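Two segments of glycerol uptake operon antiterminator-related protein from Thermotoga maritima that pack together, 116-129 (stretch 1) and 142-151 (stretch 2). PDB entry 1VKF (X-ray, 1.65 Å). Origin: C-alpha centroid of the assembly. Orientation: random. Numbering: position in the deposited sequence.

Stretch 1, residues 116-129: AVERGIEQIETLGV
Stretch 2 142-151: KVARKIPGRT

Stretch 1 is helical from Ala116 through Thr126, in a helix begun earlier in the chain, with regular i to i+4 hydrogen bonds such as Ile121 N to Val117 O (2.9 Å). Gly128 ends this run at phi/psi 69/51, a positive phi that favours glycine, and the Val129 N to Ile124 O bond (3.0 Å) closes the helix end. Stretch 2 starts as the last part of another helix and then winds through two turns: type I from Ala144 to Ile147, with Ile147 N to Ala144 O at 3.1 Å, and type II from Ile147 to Arg150, with Arg150 N to Ile147 O at 3.1 Å. Gly149, at 89/-15, suits the second turn because a CB would be jammed against the preceding carbonyl oxygen. The two stretches run in the same sense, with CA-CA separations of 7.2 Å for Val117 and Val143, 7.3 Å for Ile121 and Ile147, and 7.7 Å for Val129 and Arg150. Between them 422 Å² is buried, both sides summed; Ile124, Val129, Val143 and Ile147 are buried in the structure.

The apolar contacts come from one side of the helix, where Val117, Ile121 and Ile124 direct their CA-to-CB bonds toward stretch 2. Val117 (chi1 t) places CG2 4.1 Å from CG2 of Val143 (chi1 t). Ile121 and Ile124, both m,t, pack against Ile147 (p,t) from the helix side: Ile121 CG1 lies 4.0 Å from Ile147 CG2, and Ile124 CD1 lies 4.2 Å from Ile147 CD1. Branched aliphatic side chains fill this space without polar groups needing partners. Ile121 CD1 also reaches Lys146 CB at 3.7 Å; the lysine contributes its aliphatic base while its end leads away.

Arg150 makes the polar link and has the largest area covered by the partner stretch, 92 Å². Its extended m,t,t side chain, with chi4 at -98°, reaches the C-terminal part of the helix and the loop after it. Arg150 NH1 donates to Val129 O at 3.0 Å, with an N-H...O angle of 163°, at the guanidinium edge, near its plane. Ile124 CG2 and Glu125 CA cover one face of the group, and Ile124 CG2 packs 3.4 Å from Arg150 CD, so the arginine supplies both apolar contact and hydrogen bonding.

Two waters complete the join between Glu125 (chi1 m, chi2 t) and Arg150. Water 1 accepts from Arg150 NE at 2.5 Å and donates weakly to Glu125 OE2 at 3.3 Å. Water 2 accepts from Arg150 NH2 and donates to Glu125 O, its oxygen 2.9 Å from each atom.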

# COMPACT_ATOMS: atom_id res chain seq x y z
N ALA A 116 7.01 -0.68 -19.08
CA ALA A 116 7.05 -0.65 -17.61
C ALA A 116 6.19 -1.77 -17.06
O ALA A 116 6.57 -2.44 -16.11
CB ALA A 116 6.58 0.69 -17.08
N VAL A 117 5.03 -2.00 -17.70
CA VAL A 117 4.15 -3.06 -17.27
C VAL A 117 4.76 -4.44 -17.54
O VAL A 117 4.71 -5.33 -16.67
CB VAL A 117 2.76 -2.90 -17.91
CG1 VAL A 117 1.84 -4.13 -17.63
CG2 VAL A 117 2.09 -1.66 -17.35
N GLU A 118 5.35 -4.63 -18.72
CA GLU A 118 6.02 -5.90 -19.06
C GLU A 118 7.10 -6.22 -18.01
O GLU A 118 7.17 -7.32 -17.47
CB GLU A 118 6.64 -5.85 -20.45
CG GLU A 118 5.64 -5.89 -21.59
CD GLU A 118 6.32 -5.94 -22.96
OE1 GLU A 118 7.50 -6.39 -23.03
OE2 GLU A 118 5.67 -5.52 -23.95
N ARG A 119 7.94 -5.24 -17.72
CA ARG A 119 9.02 -5.43 -16.74
C ARG A 119 8.48 -5.71 -15.34
O ARG A 119 9.01 -6.51 -14.61
CB ARG A 119 9.92 -4.20 -16.65
CG ARG A 119 10.78 -3.90 -17.83
CD ARG A 119 11.85 -2.86 -17.50
NE ARG A 119 11.28 -1.56 -17.11
CZ ARG A 119 10.95 -0.57 -17.96
NH1 ARG A 119 11.11 -0.71 -19.27
NH2 ARG A 119 10.44 0.56 -17.48
N GLY A 120 7.45 -4.99 -14.94
CA GLY A 120 6.85 -5.14 -13.65
C GLY A 120 6.25 -6.52 -13.50
O GLY A 120 6.37 -7.14 -12.45
N ILE A 121 5.60 -7.01 -14.54
CA ILE A 121 4.98 -8.32 -14.47
C ILE A 121 6.08 -9.40 -14.37
O ILE A 121 5.95 -10.35 -13.60
CB ILE A 121 4.07 -8.58 -15.69
CG1 ILE A 121 2.82 -7.72 -15.63
CG2 ILE A 121 3.68 -10.06 -15.78
CD1 ILE A 121 2.08 -7.74 -16.97
N GLU A 122 7.16 -9.23 -15.11
CA GLU A 122 8.30 -10.14 -15.01
C GLU A 122 8.84 -10.16 -13.58
O GLU A 122 9.09 -11.21 -13.00
CB GLU A 122 9.42 -9.71 -15.95
CG GLU A 122 10.49 -10.78 -16.10
N GLN A 123 9.04 -8.97 -13.02
CA GLN A 123 9.48 -8.87 -11.63
C GLN A 123 8.50 -9.53 -10.65
O GLN A 123 8.92 -10.24 -9.74
CB GLN A 123 9.65 -7.40 -11.28
CG GLN A 123 10.13 -7.16 -9.89
CD GLN A 123 11.04 -5.95 -9.80
OE1 GLN A 123 10.55 -4.84 -9.63
NE2 GLN A 123 12.36 -6.18 -9.87
N ILE A 124 7.19 -9.30 -10.82
CA ILE A 124 6.17 -9.92 -9.96
C ILE A 124 6.25 -11.44 -9.98
O ILE A 124 6.20 -12.10 -8.95
CB ILE A 124 4.78 -9.44 -10.36
CG1 ILE A 124 4.56 -8.01 -9.82
CG2 ILE A 124 3.68 -10.34 -9.81
CD1 ILE A 124 3.47 -7.25 -10.52
N GLU A 125 6.42 -11.98 -11.18
CA GLU A 125 6.41 -13.42 -11.36
C GLU A 125 7.69 -14.02 -10.78
O GLU A 125 7.65 -15.03 -10.09
CB GLU A 125 6.18 -13.74 -12.84
CG GLU A 125 4.78 -13.28 -13.24
CD GLU A 125 4.38 -13.63 -14.66
OE1 GLU A 125 5.26 -13.64 -15.53
OE2 GLU A 125 3.16 -13.84 -14.89
N THR A 126 8.82 -13.36 -10.99
CA THR A 126 10.11 -13.87 -10.54
C THR A 126 10.28 -13.86 -9.03
O THR A 126 10.83 -14.79 -8.46
CB THR A 126 11.24 -13.06 -11.18
OG1 THR A 126 11.15 -13.19 -12.60
CG2 THR A 126 12.61 -13.69 -10.86
N LEU A 127 9.79 -12.81 -8.39
CA LEU A 127 9.91 -12.66 -6.95
C LEU A 127 8.74 -13.29 -6.16
O LEU A 127 8.79 -13.34 -4.95
CB LEU A 127 10.02 -11.18 -6.61
CG LEU A 127 11.19 -10.42 -7.25
CD1 LEU A 127 11.17 -8.97 -6.80
CD2 LEU A 127 12.53 -11.10 -6.95
N GLY A 128 7.69 -13.74 -6.84
CA GLY A 128 6.53 -14.29 -6.17
C GLY A 128 5.71 -13.26 -5.40
O GLY A 128 5.41 -13.44 -4.23
N VAL A 129 5.36 -12.16 -6.05
CA VAL A 129 4.62 -11.10 -5.38
C VAL A 129 3.12 -11.37 -5.38
O VAL A 129 2.49 -11.43 -6.43
CB VAL A 129 4.89 -9.76 -6.05
CG1 VAL A 129 4.07 -8.68 -5.40
CG2 VAL A 129 6.38 -9.46 -6.05
N LYS A 142 -6.31 -2.78 -16.10
CA LYS A 142 -5.55 -3.29 -17.24
C LYS A 142 -4.45 -4.19 -16.77
O LYS A 142 -4.20 -5.23 -17.38
CB LYS A 142 -4.84 -2.15 -17.98
CG LYS A 142 -5.66 -1.27 -18.73
CD LYS A 142 -4.83 -0.68 -19.89
CE LYS A 142 -5.72 -0.44 -21.08
NZ LYS A 142 -5.28 0.73 -21.82
N VAL A 143 -3.73 -3.74 -15.75
CA VAL A 143 -2.63 -4.51 -15.20
C VAL A 143 -3.15 -5.77 -14.51
O VAL A 143 -2.60 -6.86 -14.71
CB VAL A 143 -1.78 -3.65 -14.24
CG1 VAL A 143 -0.75 -4.47 -13.56
CG2 VAL A 143 -1.14 -2.50 -15.03
N ALA A 144 -4.25 -5.63 -13.77
CA ALA A 144 -4.81 -6.76 -13.02
C ALA A 144 -5.17 -7.91 -13.95
O ALA A 144 -4.99 -9.08 -13.61
CB ALA A 144 -6.06 -6.36 -12.24
N ARG A 145 -5.71 -7.58 -15.12
CA ARG A 145 -6.08 -8.62 -16.11
C ARG A 145 -4.90 -9.45 -16.57
O ARG A 145 -5.09 -10.60 -17.04
CB ARG A 145 -6.77 -7.98 -17.31
CG ARG A 145 -8.21 -7.54 -17.03
CD ARG A 145 -9.01 -7.07 -18.27
NE ARG A 145 -8.73 -5.68 -18.66
CZ ARG A 145 -9.44 -4.59 -18.29
NH1 ARG A 145 -10.50 -4.68 -17.49
NH2 ARG A 145 -9.08 -3.39 -18.74
N LYS A 146 -3.69 -8.89 -16.49
CA LYS A 146 -2.47 -9.59 -16.90
C LYS A 146 -1.84 -10.44 -15.81
O LYS A 146 -0.94 -11.23 -16.09
CB LYS A 146 -1.45 -8.58 -17.44
CG LYS A 146 -1.99 -7.68 -18.56
CD LYS A 146 -1.68 -8.16 -19.96
CE LYS A 146 -2.25 -7.21 -21.05
NZ LYS A 146 -1.23 -6.74 -22.02
N ILE A 147 -2.28 -10.26 -14.56
CA ILE A 147 -1.76 -11.01 -13.42
C ILE A 147 -2.89 -11.65 -12.62
O ILE A 147 -3.00 -11.44 -11.41
CB ILE A 147 -0.82 -10.15 -12.54
CG1 ILE A 147 -1.45 -8.80 -12.14
CG2 ILE A 147 0.50 -9.92 -13.27
CD1 ILE A 147 -0.57 -7.98 -11.26
N PRO A 148 -3.71 -12.46 -13.29
CA PRO A 148 -4.83 -13.12 -12.61
C PRO A 148 -4.30 -14.00 -11.47
O PRO A 148 -3.20 -14.55 -11.55
CB PRO A 148 -5.49 -13.96 -13.72
CG PRO A 148 -4.48 -14.05 -14.81
CD PRO A 148 -3.61 -12.85 -14.71
N GLY A 149 -5.05 -14.08 -10.39
CA GLY A 149 -4.57 -14.74 -9.19
C GLY A 149 -3.80 -13.85 -8.21
O GLY A 149 -3.56 -14.25 -7.07
N ARG A 150 -3.37 -12.66 -8.62
CA ARG A 150 -2.66 -11.80 -7.67
C ARG A 150 -3.60 -10.70 -7.25
O ARG A 150 -4.49 -10.32 -8.01
CB ARG A 150 -1.35 -11.28 -8.26
CG ARG A 150 -0.42 -12.46 -8.63
CD ARG A 150 0.84 -12.07 -9.32
NE ARG A 150 1.43 -13.24 -9.98
CZ ARG A 150 2.41 -13.98 -9.49
NH1 ARG A 150 2.94 -13.76 -8.30
NH2 ARG A 150 2.85 -15.00 -10.20
N THR A 151 -3.42 -10.22 -6.03
CA THR A 151 -4.22 -9.13 -5.48
C THR A 151 -3.68 -7.81 -5.95
O THR A 151 -2.50 -7.54 -5.76
CB THR A 151 -4.17 -9.19 -3.96
OG1 THR A 151 -4.68 -10.43 -3.52
CG2 THR A 151 -5.11 -8.17 -3.35
O HOH W 1 0.97 -13.51 -12.40
O HOH W 2 5.22 -16.03 -8.81